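Side-chain contacts in salicylic acid-binding protein 2 (Nicotiana tabacum, PDB 1XKL), which hydrolyses methyl salicylate to salicylic acid and methanol, a step required in the signalling that activates systemic acquired resistance: residues A[47-50]-A[51-54]; A[195-199]-A[200-204]. All coordinates share one frame; numbering follows the deposited sequence.

Contact 1. Residues A[47-50]-A[51-54]; sequences RKIE and ELRT
E51 N bonds back to K48 O (2.9 Å) and L52 N to I49 O (3.1 Å), two i to i+3 backbone bonds that wind 48-52 into a short 3-10 turn. The E51 side chain reaches back over the start of this turn. CG lies beside the backbone N (chi1 -61°), and the chain then runs extended. OE2 therefore comes to K48 N, 2.8 Å away, with an N-H...O angle of 154°. The K48 amide meets OE2 from above the carboxylate plane, while E51 N returns a bond to K48 O. CB of K48 also packs on OE2 of E51 (3.4 Å). NZ of K48 stays 4.5 Å from OE2 of E51, beyond a salt bridge. R47 forms a salt bridge with D45. R53 bends back, and its NH2 donates a longer bond (3.3 Å) to E50 O, in the carbonyl plane and on a lone pair. On the buried side, CD1 of I49 and CD1 of L52 touch at 4.3 Å. The segment lies in the loop between strand 33-36 and helix 55-67. L52 packs on D57 and Y58 of that helix, R47 on L60 and P61, and T54 caps its N-terminus through D57 N.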
loop_
_atom_site.group_PDB
_atom_site.type_symbol
_atom_site.label_atom_id
_atom_site.label_comp_id
_atom_site.label_asym_id
_atom_site.label_seq_id
_atom_site.Cartn_x
_atom_site.Cartn_y
_atom_site.Cartn_z
ATOM N N ARG A 47 16.304 13.642 -9.421
ATOM C CA ARG A 47 15.397 14.789 -9.361
ATOM C C ARG A 47 14.012 14.354 -9.841
ATOM O O ARG A 47 13.883 13.403 -10.618
ATOM C CB ARG A 47 15.923 15.939 -10.233
ATOM C CG ARG A 47 16.980 16.806 -9.560
ATOM C CD ARG A 47 17.751 17.664 -10.556
ATOM N NE ARG A 47 18.632 16.838 -11.378
ATOM C CZ ARG A 47 19.707 17.285 -12.016
ATOM N NH1 ARG A 47 20.059 18.560 -11.950
ATOM N NH2 ARG A 47 20.450 16.446 -12.708
ATOM N N LYS A 48 12.985 15.042 -9.349
ATOM C CA LYS A 48 11.596 14.768 -9.711
ATOM C C LYS A 48 11.128 15.822 -10.705
ATOM O O LYS A 48 11.596 16.961 -10.682
ATOM C CB LYS A 48 10.693 14.824 -8.475
ATOM C CG LYS A 48 10.993 13.765 -7.428
ATOM C CD LYS A 48 10.114 13.946 -6.194
ATOM C CE LYS A 48 10.444 12.910 -5.121
ATOM N NZ LYS A 48 11.873 12.963 -4.672
ATOM N N ILE A 49 10.194 15.440 -11.567
ATOM C CA ILE A 49 9.669 16.346 -12.574
ATOM C C ILE A 49 9.084 17.623 -11.966
ATOM O O ILE A 49 9.143 18.685 -12.580
ATOM C CB ILE A 49 8.594 15.648 -13.428
ATOM C CG1 ILE A 49 8.108 16.593 -14.533
ATOM C CG2 ILE A 49 7.434 15.207 -12.551
ATOM C CD1 ILE A 49 9.204 17.024 -15.497
ATOM N N GLU A 50 8.530 17.518 -10.759
ATOM C CA GLU A 50 7.935 18.672 -10.087
ATOM C C GLU A 50 8.976 19.711 -9.672
ATOM O O GLU A 50 8.629 20.823 -9.277
ATOM C CB GLU A 50 7.152 18.227 -8.845
ATOM C CG GLU A 50 5.953 17.329 -9.123
ATOM C CD GLU A 50 6.319 15.860 -9.293
ATOM O OE1 GLU A 50 5.405 15.063 -9.595
ATOM O OE2 GLU A 50 7.503 15.500 -9.117
ATOM N N GLU A 51 10.250 19.351 -9.751
ATOM C CA GLU A 51 11.313 20.278 -9.378
ATOM C C GLU A 51 11.771 21.083 -10.581
ATOM O O GLU A 51 12.561 22.015 -10.445
ATOM C CB GLU A 51 12.509 19.512 -8.809
ATOM C CG GLU A 51 12.204 18.716 -7.555
ATOM C CD GLU A 51 13.351 17.813 -7.147
ATOM O OE1 GLU A 51 14.480 18.317 -6.986
ATOM O OE2 GLU A 51 13.121 16.598 -6.986
ATOM N N LEU A 52 11.282 20.723 -11.762
ATOM C CA LEU A 52 11.678 21.424 -12.979
ATOM C C LEU A 52 10.553 22.311 -13.484
ATOM O O LEU A 52 9.429 21.854 -13.675
ATOM C CB LEU A 52 12.053 20.416 -14.070
ATOM C CG LEU A 52 12.933 19.226 -13.672
ATOM C CD1 LEU A 52 13.224 18.374 -14.906
ATOM C CD2 LEU A 52 14.228 19.730 -13.055
ATOM N N ARG A 53 10.848 23.581 -13.705
ATOM C CA ARG A 53 9.812 24.469 -14.202
ATOM C C ARG A 53 10.171 25.138 -15.523
ATOM O O ARG A 53 9.327 25.785 -16.132
ATOM C CB ARG A 53 9.467 25.498 -13.132
ATOM C CG ARG A 53 10.663 25.989 -12.345
ATOM C CD ARG A 53 10.238 26.603 -11.015
ATOM N NE ARG A 53 10.363 25.679 -9.882
ATOM C CZ ARG A 53 9.646 24.571 -9.713
ATOM N NH1 ARG A 53 8.733 24.216 -10.604
ATOM N NH2 ARG A 53 9.826 23.827 -8.628
ATOM N N THR A 54 11.414 24.966 -15.973
ATOM C CA THR A 54 11.867 25.538 -17.245
ATOM C C THR A 54 12.692 24.519 -18.032
ATOM O O THR A 54 13.256 23.578 -17.458
ATOM C CB THR A 54 12.773 26.776 -17.048
ATOM O OG1 THR A 54 14.035 26.368 -16.501
ATOM C CG2 THR A 54 12.115 27.784 -16.119
#

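Contact 2. Residues A[195-199]-A[200-204]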
loop_
_atom_site.group_PDB
_atom_site.type_symbol
_atom_site.label_atom_id
_atom_site.label_comp_id
_atom_site.label_asym_id
_atom_site.label_seq_id
_atom_site.Cartn_x
_atom_site.Cartn_y
_atom_site.Cartn_z
ATOM N N GLU A 195 22.255 34.356 -34.392
ATOM C CA GLU A 195 23.679 34.583 -34.237
ATOM C C GLU A 195 24.423 33.400 -33.626
ATOM O O GLU A 195 25.528 33.063 -34.053
ATOM C CB GLU A 195 23.905 35.822 -33.373
ATOM C CG GLU A 195 25.287 36.415 -33.502
ATOM C CD GLU A 195 25.577 36.880 -34.915
ATOM O OE1 GLU A 195 24.722 37.592 -35.497
ATOM O OE2 GLU A 195 26.661 36.538 -35.444
ATOM N N ARG A 196 23.820 32.763 -32.629
ATOM C CA ARG A 196 24.469 31.643 -31.960
ATOM C C ARG A 196 23.826 30.314 -32.350
ATOM O O ARG A 196 24.387 29.560 -33.149
ATOM C CB ARG A 196 24.426 31.879 -30.447
ATOM C CG ARG A 196 25.042 33.227 -30.062
ATOM C CD ARG A 196 24.948 33.533 -28.568
ATOM N NE ARG A 196 25.750 32.622 -27.759
ATOM C CZ ARG A 196 27.076 32.529 -27.805
ATOM N NH1 ARG A 196 27.776 33.294 -28.627
ATOM N NH2 ARG A 196 27.707 31.668 -27.016
ATOM N N PHE A 197 22.650 30.034 -31.798
ATOM C CA PHE A 197 21.922 28.808 -32.115
ATOM C C PHE A 197 21.992 28.553 -33.613
ATOM O O PHE A 197 22.431 27.494 -34.057
ATOM C CB PHE A 197 20.444 28.951 -31.718
ATOM C CG PHE A 197 19.543 27.894 -32.319
ATOM C CD1 PHE A 197 19.426 26.637 -31.727
ATOM C CD2 PHE A 197 18.811 28.159 -33.475
ATOM C CE1 PHE A 197 18.612 25.655 -32.288
ATOM C CE2 PHE A 197 17.993 27.182 -34.046
ATOM C CZ PHE A 197 17.885 25.930 -33.447
ATOM N N GLY A 198 21.545 29.548 -34.376
ATOM C CA GLY A 198 21.509 29.451 -35.822
ATOM C C GLY A 198 22.828 29.307 -36.553
ATOM O O GLY A 198 22.834 28.974 -37.736
ATOM N N SER A 199 23.941 29.552 -35.870
ATOM C CA SER A 199 25.251 29.439 -36.497
ATOM C C SER A 199 25.718 27.986 -36.570
ATOM O O SER A 199 26.781 27.700 -37.119
ATOM C CB SER A 199 26.287 30.264 -35.726
ATOM O OG SER A 199 26.794 29.551 -34.611
ATOM N N VAL A 200 24.922 27.072 -36.021
ATOM C CA VAL A 200 25.260 25.647 -36.012
ATOM C C VAL A 200 24.539 24.866 -37.118
ATOM O O VAL A 200 23.338 25.033 -37.310
ATOM C CB VAL A 200 24.908 25.003 -34.645
ATOM C CG1 VAL A 200 25.311 23.534 -34.639
ATOM C CG2 VAL A 200 25.612 25.746 -33.521
ATOM N N LYS A 201 25.266 24.015 -37.840
ATOM C CA LYS A 201 24.650 23.232 -38.910
ATOM C C LYS A 201 23.650 22.239 -38.338
ATOM O O LYS A 201 23.928 21.566 -37.341
ATOM C CB LYS A 201 25.708 22.481 -39.725
ATOM C CG LYS A 201 26.745 23.395 -40.344
ATOM C CD LYS A 201 27.403 22.758 -41.541
ATOM C CE LYS A 201 28.548 23.620 -42.032
ATOM N NZ LYS A 201 28.118 25.028 -42.249
ATOM N N ARG A 202 22.490 22.155 -38.981
ATOM C CA ARG A 202 21.424 21.264 -38.550
ATOM C C ARG A 202 21.131 20.163 -39.560
ATOM O O ARG A 202 20.955 20.425 -40.753
ATOM C CB ARG A 202 20.124 22.041 -38.324
ATOM C CG ARG A 202 20.225 23.238 -37.391
ATOM C CD ARG A 202 18.834 23.742 -36.985
ATOM N NE ARG A 202 18.095 24.416 -38.057
ATOM C CZ ARG A 202 18.165 25.721 -38.314
ATOM N NH1 ARG A 202 18.943 26.507 -37.587
ATOM N NH2 ARG A 202 17.439 26.244 -39.289
ATOM N N VAL A 203 21.050 18.935 -39.062
ATOM C CA VAL A 203 20.744 17.780 -39.884
ATOM C C VAL A 203 19.490 17.136 -39.308
ATOM O O VAL A 203 19.418 16.869 -38.104
ATOM C CB VAL A 203 21.917 16.754 -39.856
ATOM C CG1 VAL A 203 21.597 15.562 -40.736
ATOM C CG2 VAL A 203 23.199 17.424 -40.320
ATOM N N TYR A 204 18.488 16.904 -40.148
ATOM C CA TYR A 204 17.270 16.282 -39.661
ATOM C C TYR A 204 17.109 14.877 -40.233
ATOM O O TYR A 204 17.113 14.689 -41.454
ATOM C CB TYR A 204 16.044 17.140 -40.019
ATOM C CG TYR A 204 14.835 16.818 -39.171
ATOM C CD1 TYR A 204 14.160 15.610 -39.325
ATOM C CD2 TYR A 204 14.396 17.696 -38.178
ATOM C CE1 TYR A 204 13.082 15.283 -38.512
ATOM C CE2 TYR A 204 13.312 17.379 -37.355
ATOM C CZ TYR A 204 12.661 16.176 -37.527
ATOM O OH TYR A 204 11.583 15.844 -36.741
#
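F197 and R202 meet in a local contact where a 3-10 turn, 197-199, leads into strand 202-207. The chain arrives here from helix 183-188. NH1 of R202 approaches CE2 of F197 at 3.7 Å, obliquely to the ring. The ring and guanidinium planes are 11° apart, and the two side chains cross at about a right angle. CG of F197 is anti to the backbone N (chi1 165°), which brings the end of the ring back toward R202. R202 bends at chi3 (-72°), and NH1 also comes within 4.3 Å of CA of G198, which lies at the guanidinium edge. The polar end of R202 has a firmer partner in G226 O, bonded through NH2. In the alpha/beta-hydrolase fold, strand 202-207 runs parallel between strands 98-104 and 229-233 of the central sheet. The backbone of K201 and V203 pairs with the former strand. The turn before it is closed by V200 N, which donates to F197 O at 3.2 Å. One residue earlier, R196 O accepts two bonds from S199. S199 N lies 2.8 Å from R196 O, and OG of S199 donates to the same oxygen at 2.8 Å, in the carbonyl plane and on a lone pair. CG2 of V200 packs against F197 O at 3.7 Å. F197, V200 and R202 all touch M91 of helix 83-93, and V200 also rests on I98 of strand 98-104.

In the fold
Contact 1 comes before contact 2 along the chain. Their centres lie 28 Å apart and their nearest atoms about 15 Å. Both belong to the same alpha/beta-hydrolase fold, contact 1 in a connection of the central parallel sheet, contact 2 where a connection enters one of its strands. Contact 1 follows strand 33-36, an outermost strand within this chain, and leads to helix 55-67. Contact 2 leads into strand 202-207, next to the other outermost strand, 229-233. The side chain of I49 is about 8 Å from that of the salicylate-binding A13, whereas contact 2 lies away from the salicylate-binding and catalytic residues. K48 also packs on L46 of a second subunit; contact 2 touches no other chain.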